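Local coordinates for protein stiv-a81 (Sulfolobus Turreted Icosahedral Virus, PDB 3RKL) that is of unknown function but, in a virus of a hyperthermophilic archaeon, probably self-associates through a four-helix bundle, at residues L60-E63 / Y64-L68. The protein carries 1 engineered substitution. Sequence-based numbering, arbitrary orientation.
Sequences LLHE and YAIYL
Glu63 and Tyr67 stand one helical turn apart, and the outer part of the glutamate crosses the hydroxyl end of the tyrosine. With CG anti to the backbone N (chi1 168°) and the chain extended beyond it, Glu63 reaches the hydroxyl. CB starts the chain next to the peptide link to Tyr64; contact with the Tyr67 side chain begins at Glu63 CG, 3.2 Å from Tyr67 CZ. Glu63 CD lies 3.3 Å from Tyr67 OH. At the tip, Glu63 OE2 accepts a hydrogen bond of 2.6 Å from Tyr67 OH, which arrives on the anti side of the carboxylate, whose plane stands 81° from the ring. OE1 forms a weak, long ion pair with Lys18. Beneath the ring, Glu63 O sits 3.3 Å from its plane, over the centre, while also accepting the i to i+4 bond from Tyr67 N. Helix 55-80 packs on helix 25-46 through Leu61 and Tyr64; Leu61 and Leu68 also meet Phe75 and Leu68 of a second subunit, consistent with two chains supplying a four-helix bundle. One residue back, again i to i+4, Ile66 CG1 makes a CH-pi contact over one face of His62, 3.8 Å from the ring centroid and 27° off the normal. That imidazole is anchored at both nitrogens: NE2 bonds Tyr15 OH, and ND1 bonds Thr72 OG1 of the second subunit.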
# COMPACT_ATOMS: atom_id res chain seq x y z
N LEU A 60 17.19 18.46 1.99
CA LEU A 60 15.78 18.33 2.40
C LEU A 60 15.59 17.12 3.29
O LEU A 60 14.88 17.17 4.30
CB LEU A 60 14.86 18.19 1.19
CG LEU A 60 14.51 19.42 0.36
CD1 LEU A 60 13.77 18.98 -0.90
CD2 LEU A 60 13.67 20.42 1.15
N LEU A 61 16.18 16.00 2.88
CA LEU A 61 16.09 14.76 3.63
C LEU A 61 16.55 14.95 5.07
O LEU A 61 15.87 14.54 6.02
CB LEU A 61 16.90 13.66 2.94
CG LEU A 61 16.98 12.31 3.65
CD1 LEU A 61 15.59 11.74 3.90
CD2 LEU A 61 17.83 11.33 2.87
N HIS A 62 17.71 15.58 5.22
CA HIS A 62 18.27 15.81 6.54
C HIS A 62 17.42 16.79 7.34
O HIS A 62 17.14 16.57 8.51
CB HIS A 62 19.70 16.31 6.44
CG HIS A 62 20.30 16.63 7.77
ND1 HIS A 62 20.32 15.73 8.81
CD2 HIS A 62 20.90 17.76 8.23
CE1 HIS A 62 20.89 16.29 9.86
NE2 HIS A 62 21.27 17.51 9.53
N GLU A 63 17.02 17.88 6.70
CA GLU A 63 16.20 18.91 7.33
C GLU A 63 14.93 18.30 7.94
O GLU A 63 14.62 18.51 9.12
CB GLU A 63 15.86 19.96 6.27
CG GLU A 63 14.81 20.94 6.62
CD GLU A 63 14.55 21.97 5.50
OE1 GLU A 63 15.08 21.82 4.37
OE2 GLU A 63 13.80 22.93 5.78
N TYR A 64 14.20 17.55 7.13
CA TYR A 64 12.94 16.97 7.60
C TYR A 64 13.16 15.91 8.67
O TYR A 64 12.36 15.79 9.59
CB TYR A 64 12.09 16.49 6.41
CG TYR A 64 11.29 17.64 5.86
CD1 TYR A 64 10.00 17.88 6.32
CD2 TYR A 64 11.84 18.53 4.94
CE1 TYR A 64 9.26 18.94 5.86
CE2 TYR A 64 11.10 19.62 4.48
CZ TYR A 64 9.81 19.82 4.96
OH TYR A 64 9.05 20.87 4.52
N ALA A 65 14.26 15.16 8.60
CA ALA A 65 14.61 14.21 9.66
C ALA A 65 14.90 14.94 10.98
O ALA A 65 14.56 14.46 12.06
CB ALA A 65 15.81 13.36 9.23
N ILE A 66 15.54 16.11 10.88
CA ILE A 66 15.80 16.94 12.06
C ILE A 66 14.47 17.42 12.69
O ILE A 66 14.29 17.33 13.91
CB ILE A 66 16.73 18.13 11.72
CG1 ILE A 66 18.17 17.64 11.52
CG2 ILE A 66 16.65 19.22 12.81
CD1 ILE A 66 18.92 17.30 12.81
N TYR A 67 13.55 17.87 11.85
CA TYR A 67 12.24 18.34 12.34
C TYR A 67 11.48 17.21 13.03
O TYR A 67 10.84 17.39 14.08
CB TYR A 67 11.41 18.91 11.20
CG TYR A 67 12.04 20.07 10.46
CD1 TYR A 67 12.99 20.89 11.08
CD2 TYR A 67 11.69 20.34 9.16
CE1 TYR A 67 13.57 21.93 10.40
CE2 TYR A 67 12.25 21.41 8.48
CZ TYR A 67 13.19 22.19 9.11
OH TYR A 67 13.76 23.24 8.40
N LEU A 68 11.58 16.03 12.44
CA LEU A 68 10.97 14.83 13.00
C LEU A 68 11.57 14.46 14.36
O LEU A 68 10.84 14.14 15.31
CB LEU A 68 11.14 13.69 12.00
CG LEU A 68 10.57 12.32 12.32
CD1 LEU A 68 9.08 12.41 12.72
CD2 LEU A 68 10.80 11.43 11.10